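Local structure of malyl-CoA lyase/beta-methylmalyl-CoA lyase (Methylobacterium extorquens, 5UGR) at residues Leu13-Ser23 with Ala36-Val47; Met85-Glu94 with Leu119-Arg129. The protein belongs to the HpcH/HpaI aldolase/citrate lyase family and folds as a TIM barrel that holds a magnesium ion. One frame throughout, in Å; residues are numbered along the deposited sequence. Where two conformers were deposited one is given.

Overall arrangement
Both contacts lie in one eight-stranded parallel TIM barrel and follow one another along the chain, with their centres about 20 Å apart. Contact 1 pairs the first two strands, 16-21 and 38-42, which flank helix 25-32 in a beta-alpha-beta unit, and carries a magnesium ligand just beyond the second strand. Contact 2 packs two helices of the outer layer, 85-95 and 110-127, joined by strand 101-104. The two meet where Leu43, past strand 38-42, packs against Asp88 and Ile92 of helix 85-95. Contact 1 is thus barrel wall leading to the metal site, whereas contact 2 is outer shell, its centre about 22 Å from that of the chain, and faces other subunits.

Contact 1 (Leu13-Ser23 with Ala36-Val47). With MG (magnesium ion), chain B.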
loop_
_atom_site.group_PDB
_atom_site.type_symbol
_atom_site.label_atom_id
_atom_site.label_comp_id
_atom_site.label_asym_id
_atom_site.label_seq_id
_atom_site.Cartn_x
_atom_site.Cartn_y
_atom_site.Cartn_z
ATOM N N LEU A 13 -34.448 0.179 5.010
ATOM C CA LEU A 13 -34.858 -0.589 6.175
ATOM C C LEU A 13 -34.489 -2.048 5.934
ATOM O O LEU A 13 -34.762 -2.602 4.888
ATOM C CB LEU A 13 -36.367 -0.441 6.400
ATOM C CG LEU A 13 -36.911 -1.177 7.592
ATOM C CD1 LEU A 13 -36.451 -0.591 8.896
ATOM C CD2 LEU A 13 -38.433 -1.092 7.577
ATOM N N HIS A 14 -33.761 -2.637 6.865
ATOM C CA HIS A 14 -33.117 -3.927 6.658
ATOM C C HIS A 14 -33.075 -4.749 7.958
ATOM O O HIS A 14 -32.035 -5.274 8.356
ATOM C CB HIS A 14 -31.716 -3.635 6.116
ATOM C CG HIS A 14 -31.036 -4.779 5.481
ATOM N ND1 HIS A 14 -30.034 -4.602 4.544
ATOM C CD2 HIS A 14 -31.185 -6.109 5.625
ATOM C CE1 HIS A 14 -29.625 -5.779 4.126
ATOM N NE2 HIS A 14 -30.290 -6.703 4.785
ATOM N N ARG A 15 -34.203 -4.857 8.639
ATOM C CA ARG A 15 -34.271 -5.632 9.884
ATOM C C ARG A 15 -34.213 -7.148 9.678
ATOM O O ARG A 15 -33.644 -7.896 10.484
ATOM C CB ARG A 15 -35.542 -5.271 10.656
ATOM C CG ARG A 15 -35.689 -3.819 11.036
ATOM C CD ARG A 15 -37.087 -3.489 11.457
ATOM N NE ARG A 15 -38.052 -3.787 10.423
ATOM C CZ ARG A 15 -39.364 -3.887 10.624
ATOM N NH1 ARG A 15 -39.909 -3.689 11.823
ATOM N NH2 ARG A 15 -40.155 -4.170 9.617
ATOM N N SER A 16 -34.889 -7.587 8.621
ATOM C CA SER A 16 -35.081 -8.979 8.286
ATOM C C SER A 16 -34.713 -9.204 6.846
ATOM O O SER A 16 -35.092 -8.416 5.955
ATOM C CB SER A 16 -36.545 -9.391 8.543
ATOM O OG SER A 16 -37.466 -8.532 7.899
ATOM N N GLU A 17 -33.943 -10.280 6.616
ATOM C CA GLU A 17 -33.488 -10.623 5.251
ATOM C C GLU A 17 -33.825 -12.072 5.018
ATOM O O GLU A 17 -33.179 -12.976 5.586
ATOM C CB GLU A 17 -31.995 -10.337 5.145
ATOM C CG GLU A 17 -31.351 -10.734 3.828
ATOM C CD GLU A 17 -29.915 -10.229 3.656
ATOM O OE1 GLU A 17 -29.207 -10.673 2.694
ATOM O OE2 GLU A 17 -29.501 -9.366 4.477
ATOM N N LEU A 18 -34.852 -12.305 4.178
ATOM C CA LEU A 18 -35.358 -13.665 3.958
ATOM C C LEU A 18 -34.701 -14.274 2.734
ATOM O O LEU A 18 -34.724 -13.680 1.652
ATOM C CB LEU A 18 -36.871 -13.613 3.750
ATOM C CG LEU A 18 -37.574 -14.912 3.417
ATOM C CD1 LEU A 18 -37.573 -15.814 4.633
ATOM C CD2 LEU A 18 -38.996 -14.656 2.970
ATOM N N ALA A 19 -34.156 -15.478 2.916
ATOM C CA ALA A 19 -33.564 -16.278 1.877
ATOM C C ALA A 19 -34.597 -17.191 1.255
ATOM O O ALA A 19 -35.238 -17.956 1.969
ATOM C CB ALA A 19 -32.472 -17.126 2.466
ATOM N N VAL A 20 -34.721 -17.147 -0.067
ATOM C CA VAL A 20 -35.724 -17.983 -0.758
ATOM C C VAL A 20 -35.064 -18.689 -1.953
ATOM O O VAL A 20 -34.616 -18.021 -2.865
ATOM C CB VAL A 20 -36.917 -17.164 -1.244
ATOM C CG1 VAL A 20 -38.005 -18.116 -1.788
ATOM C CG2 VAL A 20 -37.485 -16.244 -0.185
ATOM N N PRO A 21 -35.056 -20.029 -1.980
ATOM C CA PRO A 21 -34.448 -20.698 -3.106
ATOM C C PRO A 21 -35.174 -20.497 -4.428
ATOM O O PRO A 21 -36.393 -20.686 -4.504
ATOM C CB PRO A 21 -34.404 -22.164 -2.716
ATOM C CG PRO A 21 -34.680 -22.219 -1.268
ATOM C CD PRO A 21 -35.481 -20.976 -0.934
ATOM N N GLY A 22 -34.400 -20.188 -5.485
ATOM C CA GLY A 22 -35.020 -19.986 -6.806
ATOM C C GLY A 22 -35.592 -21.232 -7.434
ATOM O O GLY A 22 -36.300 -21.177 -8.476
ATOM N N SER A 23 -35.196 -22.362 -6.883
ATOM C CA SER A 23 -35.666 -23.652 -7.349
ATOM C C SER A 23 -37.076 -23.969 -6.862
ATOM O O SER A 23 -37.593 -24.992 -7.258
ATOM C CB SER A 23 -34.686 -24.744 -6.946
ATOM O OG SER A 23 -34.418 -24.652 -5.563
ATOM N N ALA A 36 -41.044 -9.746 5.507
ATOM C CA ALA A 36 -39.593 -9.477 5.419
ATOM C C ALA A 36 -39.361 -8.122 4.813
ATOM O O ALA A 36 -40.055 -7.708 3.879
ATOM C CB ALA A 36 -38.937 -10.512 4.550
ATOM N N ASP A 37 -38.323 -7.442 5.307
ATOM C CA ASP A 37 -37.909 -6.149 4.721
ATOM C C ASP A 37 -37.186 -6.331 3.406
ATOM O O ASP A 37 -37.315 -5.525 2.482
ATOM C CB ASP A 37 -37.008 -5.393 5.673
ATOM C CG ASP A 37 -37.710 -4.903 6.972
ATOM O OD1 ASP A 37 -38.954 -4.741 6.964
ATOM O OD2 ASP A 37 -36.976 -4.594 7.950
ATOM N N VAL A 38 -36.312 -7.331 3.392
ATOM C CA VAL A 38 -35.428 -7.606 2.263
ATOM C C VAL A 38 -35.598 -9.086 1.939
ATOM O O VAL A 38 -35.660 -9.904 2.847
ATOM C CB VAL A 38 -33.930 -7.361 2.674
ATOM C CG1 VAL A 38 -32.981 -7.708 1.547
ATOM C CG2 VAL A 38 -33.698 -5.916 3.116
ATOM N N ILE A 39 -35.672 -9.418 0.656
ATOM C CA ILE A 39 -35.698 -10.812 0.224
ATOM C C ILE A 39 -34.594 -11.029 -0.781
ATOM O O ILE A 39 -34.442 -10.220 -1.707
ATOM C CB ILE A 39 -37.071 -11.209 -0.444
ATOM C CG1 ILE A 39 -38.164 -11.166 0.630
ATOM C CG2 ILE A 39 -36.960 -12.618 -1.072
ATOM C CD1 ILE A 39 -39.565 -11.479 0.107
ATOM N N PHE A 40 -33.824 -12.108 -0.614
ATOM C CA PHE A 40 -32.984 -12.540 -1.713
ATOM C C PHE A 40 -33.457 -13.845 -2.278
ATOM O O PHE A 40 -33.786 -14.778 -1.544
ATOM C CB PHE A 40 -31.457 -12.546 -1.398
ATOM C CG PHE A 40 -30.948 -13.648 -0.514
ATOM C CD1 PHE A 40 -30.667 -14.906 -1.004
ATOM C CD2 PHE A 40 -30.556 -13.360 0.791
ATOM C CE1 PHE A 40 -30.090 -15.868 -0.192
ATOM C CE2 PHE A 40 -29.967 -14.297 1.598
ATOM C CZ PHE A 40 -29.719 -15.580 1.082
ATOM N N LEU A 41 -33.552 -13.837 -3.612
ATOM C CA LEU A 41 -33.858 -15.010 -4.385
ATOM C C LEU A 41 -32.563 -15.703 -4.751
ATOM O O LEU A 41 -31.690 -15.087 -5.420
ATOM C CB LEU A 41 -34.690 -14.625 -5.608
ATOM C CG LEU A 41 -35.947 -13.775 -5.323
ATOM C CD1 LEU A 41 -36.702 -13.494 -6.631
ATOM C CD2 LEU A 41 -36.868 -14.469 -4.274
ATOM N N ASP A 42 -32.403 -16.940 -4.289
ATOM C CA ASP A 42 -31.095 -17.571 -4.282
ATOM C C ASP A 42 -30.845 -18.429 -5.534
ATOM O O ASP A 42 -31.687 -19.267 -5.939
ATOM C CB ASP A 42 -31.031 -18.452 -3.041
ATOM C CG ASP A 42 -29.615 -18.922 -2.697
ATOM O OD1 ASP A 42 -28.628 -18.335 -3.224
ATOM O OD2 ASP A 42 -29.531 -19.892 -1.877
ATOM N N LEU A 43 -29.671 -18.239 -6.128
ATOM C CA LEU A 43 -29.168 -19.099 -7.206
ATOM C C LEU A 43 -27.999 -19.933 -6.782
ATOM O O LEU A 43 -27.523 -20.761 -7.546
ATOM C CB LEU A 43 -28.723 -18.209 -8.395
ATOM C CG LEU A 43 -29.842 -17.296 -8.948
ATOM C CD1 LEU A 43 -29.397 -15.872 -9.222
ATOM C CD2 LEU A 43 -30.397 -17.878 -10.168
ATOM N N GLU A 44 -27.490 -19.624 -5.593
ATOM C CA GLU A 44 -26.197 -20.125 -5.099
ATOM C C GLU A 44 -26.393 -21.300 -4.132
ATOM O O GLU A 44 -26.913 -22.356 -4.540
ATOM C CB GLU A 44 -25.333 -18.924 -4.582
ATOM C CG GLU A 44 -23.841 -19.257 -4.342
ATOM C CD GLU A 44 -23.327 -19.133 -2.925
ATOM O OE1 GLU A 44 -24.177 -18.952 -2.008
ATOM O OE2 GLU A 44 -22.066 -19.272 -2.752
ATOM N N ASP A 45 -26.024 -21.139 -2.858
ATOM C CA ASP A 45 -25.866 -22.288 -1.949
ATOM C C ASP A 45 -27.107 -23.256 -1.923
ATOM O O ASP A 45 -26.953 -24.485 -1.885
ATOM C CB ASP A 45 -25.641 -21.829 -0.506
ATOM C CG ASP A 45 -24.216 -21.456 -0.155
ATOM O OD1 ASP A 45 -23.267 -22.011 -0.777
ATOM O OD2 ASP A 45 -24.055 -20.571 0.792
ATOM N N ALA A 46 -28.330 -22.714 -1.867
ATOM C CA ALA A 46 -29.506 -23.578 -1.725
ATOM C C ALA A 46 -29.947 -24.264 -2.972
ATOM O O ALA A 46 -30.901 -25.029 -2.921
ATOM C CB ALA A 46 -30.676 -22.776 -1.119
ATOM N N VAL A 47 -29.286 -24.011 -4.105
ATOM C CA VAL A 47 -29.736 -24.571 -5.376
ATOM C C VAL A 47 -28.683 -25.531 -5.920
ATOM O O VAL A 47 -27.520 -25.160 -6.113
ATOM C CB VAL A 47 -30.036 -23.474 -6.401
ATOM C CG1 VAL A 47 -30.515 -24.067 -7.721
ATOM C CG2 VAL A 47 -31.050 -22.448 -5.902
HETATM MG MG MG B . -22.445 -19.391 1.452
HETATM O O HOH W 1 -36.228 -2.720 2.610
HETATM O O HOH W 2 -21.324 -20.114 -0.201
HETATM O O HOH W 3 -23.223 -17.942 0.218
HETATM O O HOH W 4 -23.697 -18.753 2.975
#
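Strands 16-21 and 38-42 run parallel, with Glu17 beside Val38 and Pro21 beside Asp42; their axes approach to 4.6 Å at an angle of 21°, and backbone hydrogen bonds alternate from Val38 N to Ser16 O through to Gly22 N to Asp42 O. Ahead of the strands, Arg15 clasps Asp37, their guanidinium and carboxylate planes only 14° apart. Arg15 NE reaches the syn lone pair of Asp37 OD2 at 2.8 Å, and Arg15 N takes the anti lone pair of that oxygen at 2.9 Å; Lys324 is a second cationic partner of this carboxylate. Ser16 OG accepts from Asp37 N and also bonds Asn265. Val38 CG2 sits over a face of the His14 ring, 3.7 Å from its centroid, while His14 NE2 donates to Glu17 OE2 at 2.8 Å in the plane of the ring. Phe40 CG lies between its backbone N and carbonyl carbon (chi1 74°), folding the ring over Ala19, whose CA stands 4.0 Å from the ring centroid in a CH-pi contact. On the opposite face of the sheet, Val20 CG2 meets Ile39 CG2 at 3.8 Å. At the end of strand 38-42, Asp42 OD1 accepts from Glu44 N in an Asx turn and Asp42 OD2 from Ala46 N; the carboxylate is also salt-bridged to Arg76. In the turn that follows, Asp45 OD2 binds magnesium at 2.1 Å, alongside Glu140, Asp167 and three waters. Strand 72-76 flanks 38-42, strand 252-255 flanks 16-21 to close the barrel, and helix 25-32 covers Leu18, Val20 and Ile39.

Contact 2 (Met85-Glu94 with Leu119-Arg129); sequences MYRDVVDIVE and LTTQIEQAKKR
Val93 O is gripped end-on by Arg129, whose NH1 and NH2 donate to it at 3.1 Å and 3.0 Å in the conformer described; Arg129 was deposited in two conformers, so the grip is certain for one of them only. The carbonyl oxygen lies in the guanidinium plane, and NH1 approaches it nearly along the C=O axis, whereas NH2 comes in tilted from the carbonyl plane. NH1 also makes a weak bond to Glu94 O. A bend at chi2 (-75°) brings the arginine chain round, with Lys127 CB lying over one guanidinium face. Because Val93 and Glu94 fall in the last turn of helix 85-95, the positive group would be expected to interact favourably with the helix dipole. Lys127 runs past the same end, its CE 3.4 Å from Glu94 O, and its NZ bonds a pentaethylene glycol probably left from crystallisation.

Toward the N-terminal ends of the two helix segments the packing is aliphatic. Ile123 is a knob in the hole formed by Val89, Val90, Val93 and Glu94. Its CG1 branch stands anti to the carbonyl carbon (chi1 -60°) and carries CD1 to 3.8 Å from Val90 CA; the other branch, CG2, presses on Val93 CG1 at 3.5 Å and on Glu94 CG at 3.7 Å. One turn earlier, Leu119 spreads its two methyls: CD2 lies 3.8 Å from Val89 CG1, and CD1 faces Val90 CG2.

The helix segments run roughly parallel, 26° apart, as neighbouring outer helices of a TIM barrel. Val93 and Thr120 rest on Ile102 of strand 101-104, helix 52-65 flanks Ile92, and Glu94 bonds Tyr86 of another subunit.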
loop_
_atom_site.group_PDB
_atom_site.type_symbol
_atom_site.label_atom_id
_atom_site.label_comp_id
_atom_site.label_asym_id
_atom_site.label_seq_id
_atom_site.Cartn_x
_atom_site.Cartn_y
_atom_site.Cartn_z
ATOM N N MET A 85 -22.247 -17.786 -12.810
ATOM C CA MET A 85 -22.480 -16.424 -12.359
ATOM C C MET A 85 -22.775 -15.425 -13.500
ATOM O O MET A 85 -23.675 -14.579 -13.385
ATOM C CB MET A 85 -21.272 -15.941 -11.543
ATOM C CG MET A 85 -21.549 -14.632 -10.874
ATOM S SD MET A 85 -20.140 -13.505 -10.855
ATOM C CE MET A 85 -20.281 -12.869 -12.536
ATOM N N TYR A 86 -21.984 -15.479 -14.570
ATOM C CA TYR A 86 -22.162 -14.416 -15.578
ATOM C C TYR A 86 -23.568 -14.463 -16.201
ATOM O O TYR A 86 -24.140 -13.426 -16.481
ATOM C CB TYR A 86 -21.080 -14.398 -16.660
ATOM C CG TYR A 86 -21.145 -15.493 -17.708
ATOM C CD1 TYR A 86 -20.639 -16.761 -17.458
ATOM C CD2 TYR A 86 -21.685 -15.233 -18.958
ATOM C CE1 TYR A 86 -20.640 -17.741 -18.406
ATOM C CE2 TYR A 86 -21.704 -16.221 -19.922
ATOM C CZ TYR A 86 -21.190 -17.479 -19.642
ATOM O OH TYR A 86 -21.153 -18.452 -20.648
ATOM N N ARG A 87 -24.113 -15.657 -16.355
ATOM C CA ARG A 87 -25.471 -15.759 -16.854
ATOM C C ARG A 87 -26.551 -15.342 -15.846
ATOM O O ARG A 87 -27.550 -14.754 -16.221
ATOM C CB ARG A 87 -25.681 -17.147 -17.437
ATOM C CG ARG A 87 -25.357 -17.060 -18.921
ATOM C CD ARG A 87 -26.649 -17.074 -19.768
ATOM N NE ARG A 87 -26.786 -18.480 -19.866
ATOM C CZ ARG A 87 -27.890 -19.160 -19.983
ATOM N NH1 ARG A 87 -27.722 -20.440 -19.996
ATOM N NH2 ARG A 87 -29.088 -18.576 -20.102
ATOM N N ASP A 88 -26.288 -15.545 -14.556
ATOM C CA ASP A 88 -27.151 -15.007 -13.512
ATOM C C ASP A 88 -27.313 -13.486 -13.653
ATOM O O ASP A 88 -28.407 -12.958 -13.643
ATOM C CB ASP A 88 -26.616 -15.304 -12.120
ATOM C CG ASP A 88 -26.496 -16.778 -11.780
ATOM O OD1 ASP A 88 -27.157 -17.669 -12.424
ATOM O OD2 ASP A 88 -25.732 -17.083 -10.781
ATOM N N VAL A 89 -26.168 -12.809 -13.762
ATOM C CA VAL A 89 -26.177 -11.354 -13.806
ATOM C C VAL A 89 -26.768 -10.862 -15.124
ATOM O O VAL A 89 -27.659 -10.008 -15.141
ATOM C CB VAL A 89 -24.768 -10.784 -13.553
ATOM C CG1 VAL A 89 -24.753 -9.262 -13.636
ATOM C CG2 VAL A 89 -24.259 -11.223 -12.159
ATOM N N VAL A 90 -26.242 -11.368 -16.224
ATOM C CA VAL A 90 -26.706 -10.915 -17.559
ATOM C C VAL A 90 -28.213 -11.180 -17.717
ATOM O O VAL A 90 -28.975 -10.268 -18.019
ATOM C CB VAL A 90 -25.910 -11.607 -18.698
ATOM C CG1 VAL A 90 -26.590 -11.354 -20.057
ATOM C CG2 VAL A 90 -24.483 -11.069 -18.734
ATOM N N ASP A 91 -28.639 -12.419 -17.494
ATOM C CA ASP A 91 -30.043 -12.753 -17.829
ATOM C C ASP A 91 -31.027 -12.002 -16.924
ATOM O O ASP A 91 -32.036 -11.474 -17.379
ATOM C CB ASP A 91 -30.308 -14.239 -17.759
ATOM C CG ASP A 91 -29.619 -15.021 -18.823
ATOM O OD1 ASP A 91 -28.961 -14.440 -19.702
ATOM O OD2 ASP A 91 -29.869 -16.255 -18.852
ATOM N N ILE A 92 -30.728 -11.942 -15.632
ATOM C CA ILE A 92 -31.670 -11.332 -14.696
ATOM C C ILE A 92 -31.632 -9.833 -14.772
ATOM O O ILE A 92 -32.716 -9.197 -14.773
ATOM C CB ILE A 92 -31.513 -11.867 -13.261
ATOM C CG1 ILE A 92 -31.700 -13.372 -13.241
ATOM C CG2 ILE A 92 -32.438 -11.154 -12.289
ATOM C CD1 ILE A 92 -31.225 -14.131 -12.002
ATOM N N VAL A 93 -30.426 -9.218 -14.830
ATOM C CA VAL A 93 -30.413 -7.779 -14.873
ATOM C C VAL A 93 -31.029 -7.293 -16.205
ATOM O O VAL A 93 -31.787 -6.291 -16.219
ATOM C CB VAL A 93 -29.018 -7.165 -14.597
ATOM C CG1 VAL A 93 -29.025 -5.655 -14.691
ATOM C CG2 VAL A 93 -28.506 -7.603 -13.219
ATOM N N GLU A 94 -30.789 -8.004 -17.295
ATOM C CA GLU A 94 -31.406 -7.590 -18.574
ATOM C C GLU A 94 -32.919 -7.624 -18.502
ATOM O O GLU A 94 -33.566 -6.718 -19.015
ATOM C CB GLU A 94 -30.895 -8.454 -19.732
ATOM C CG GLU A 94 -29.510 -8.086 -20.234
ATOM C CD GLU A 94 -29.060 -8.892 -21.445
ATOM O OE1 GLU A 94 -29.774 -9.817 -21.897
ATOM O OE2 GLU A 94 -27.973 -8.540 -21.975
ATOM N N LEU A 119 -19.754 -5.384 -14.817
ATOM C CA LEU A 119 -20.766 -6.123 -15.588
ATOM C C LEU A 119 -22.128 -5.483 -15.389
ATOM O O LEU A 119 -22.882 -5.273 -16.376
ATOM C CB LEU A 119 -20.700 -7.590 -15.187
ATOM C CG LEU A 119 -21.674 -8.525 -15.914
ATOM C CD1 LEU A 119 -21.462 -8.477 -17.437
ATOM C CD2 LEU A 119 -21.488 -9.934 -15.401
ATOM N N THR A 120 -22.503 -5.247 -14.135
ATOM C CA THR A 120 -23.790 -4.644 -13.803
ATOM C C THR A 120 -23.959 -3.286 -14.464
ATOM O O THR A 120 -25.031 -2.997 -15.073
ATOM C CB THR A 120 -23.965 -4.516 -12.282
ATOM O OG1 THR A 120 -23.859 -5.828 -11.670
ATOM C CG2 THR A 120 -25.314 -3.933 -11.957
ATOM N N THR A 121 -22.913 -2.470 -14.410
ATOM C CA THR A 121 -22.987 -1.156 -15.007
ATOM C C THR A 121 -23.270 -1.233 -16.518
ATOM O O THR A 121 -24.099 -0.463 -17.054
ATOM C CB THR A 121 -21.748 -0.295 -14.697
ATOM O OG1 THR A 121 -21.600 -0.235 -13.264
ATOM C CG2 THR A 121 -21.880 1.088 -15.284
ATOM N N GLN A 122 -22.533 -2.095 -17.207
ATOM C CA GLN A 122 -22.684 -2.233 -18.667
ATOM C C GLN A 122 -24.098 -2.644 -19.019
ATOM O O GLN A 122 -24.684 -2.111 -19.974
ATOM C CB GLN A 122 -21.685 -3.190 -19.252
ATOM C CG GLN A 122 -20.263 -2.617 -19.162
ATOM C CD GLN A 122 -19.224 -3.539 -19.712
ATOM O OE1 GLN A 122 -19.557 -4.571 -20.320
ATOM N NE2 GLN A 122 -17.945 -3.220 -19.462
ATOM N N ILE A 123 -24.671 -3.569 -18.269
ATOM C CA ILE A 123 -26.048 -4.014 -18.579
ATOM C C ILE A 123 -27.013 -2.882 -18.333
ATOM O O ILE A 123 -27.953 -2.632 -19.140
ATOM C CB ILE A 123 -26.439 -5.257 -17.766
ATOM C CG1 ILE A 123 -25.493 -6.428 -18.060
ATOM C CG2 ILE A 123 -27.879 -5.651 -18.034
ATOM C CD1 ILE A 123 -25.456 -7.436 -16.912
ATOM N N GLU A 124 -26.819 -2.142 -17.237
ATOM C CA GLU A 124 -27.677 -1.005 -16.966
ATOM C C GLU A 124 -27.564 0.099 -18.073
ATOM O O GLU A 124 -28.569 0.747 -18.425
ATOM C CB GLU A 124 -27.379 -0.413 -15.551
ATOM C CG GLU A 124 -27.842 -1.295 -14.416
ATOM C CD GLU A 124 -27.686 -0.652 -13.047
ATOM O OE1 GLU A 124 -26.885 0.294 -12.866
ATOM O OE2 GLU A 124 -28.438 -1.125 -12.143
ATOM N N GLN A 125 -26.348 0.339 -18.560
ATOM C CA GLN A 125 -26.126 1.243 -19.670
ATOM C C GLN A 125 -26.913 0.753 -20.901
ATOM O O GLN A 125 -27.538 1.572 -21.573
ATOM C CB GLN A 125 -24.665 1.347 -20.013
ATOM C CG GLN A 125 -23.822 2.093 -18.985
ATOM C CD GLN A 125 -22.336 2.131 -19.327
ATOM O OE1 GLN A 125 -21.678 3.234 -19.432
ATOM N NE2 GLN A 125 -21.810 1.024 -19.467
ATOM N N ALA A 126 -26.866 -0.544 -21.204
ATOM C CA ALA A 126 -27.531 -1.053 -22.379
ATOM C C ALA A 126 -29.043 -0.896 -22.247
ATOM O O ALA A 126 -29.731 -0.617 -23.240
ATOM C CB ALA A 126 -27.160 -2.514 -22.575
ATOM N N LYS A 127 -29.562 -1.082 -21.036
ATOM C CA LYS A 127 -30.996 -1.113 -20.835
ATOM C C LYS A 127 -31.581 0.275 -20.549
ATOM O O LYS A 127 -32.795 0.426 -20.468
ATOM C CB LYS A 127 -31.437 -2.098 -19.731
ATOM C CG LYS A 127 -31.127 -3.580 -20.015
ATOM C CD LYS A 127 -31.692 -4.148 -21.317
ATOM C CE LYS A 127 -33.177 -4.187 -21.253
ATOM N NZ LYS A 127 -33.616 -4.815 -22.533
ATOM N N LYS A 128 -30.713 1.258 -20.371
ATOM C CA LYS A 128 -31.151 2.632 -20.136
ATOM C C LYS A 128 -32.082 2.796 -18.917
ATOM O O LYS A 128 -32.925 3.632 -18.897
ATOM C CB LYS A 128 -31.735 3.248 -21.404
ATOM C CG LYS A 128 -30.777 3.240 -22.603
ATOM C CD LYS A 128 -31.503 3.724 -23.856
ATOM C CE LYS A 128 -30.499 4.031 -24.971
ATOM N NZ LYS A 128 -31.145 4.407 -26.269
ATOM N N ARG A 129 -31.573 2.176 -17.856
ATOM C CA ARG A 129 -32.206 2.012 -16.575
ATOM C C ARG A 129 -32.291 3.322 -15.737
ATOM O O ARG A 129 -31.267 3.993 -15.660
ATOM C CB ARG A 129 -31.332 0.983 -15.891
ATOM C CG ARG A 129 -31.465 -0.346 -16.425
ATOM C CD ARG A 129 -32.812 -0.718 -15.835
ATOM N NE ARG A 129 -33.441 -1.796 -16.532
ATOM C CZ ARG A 129 -33.059 -3.066 -16.400
ATOM N NH1 ARG A 129 -33.676 -3.989 -17.092
ATOM N NH2 ARG A 129 -32.009 -3.378 -15.590
#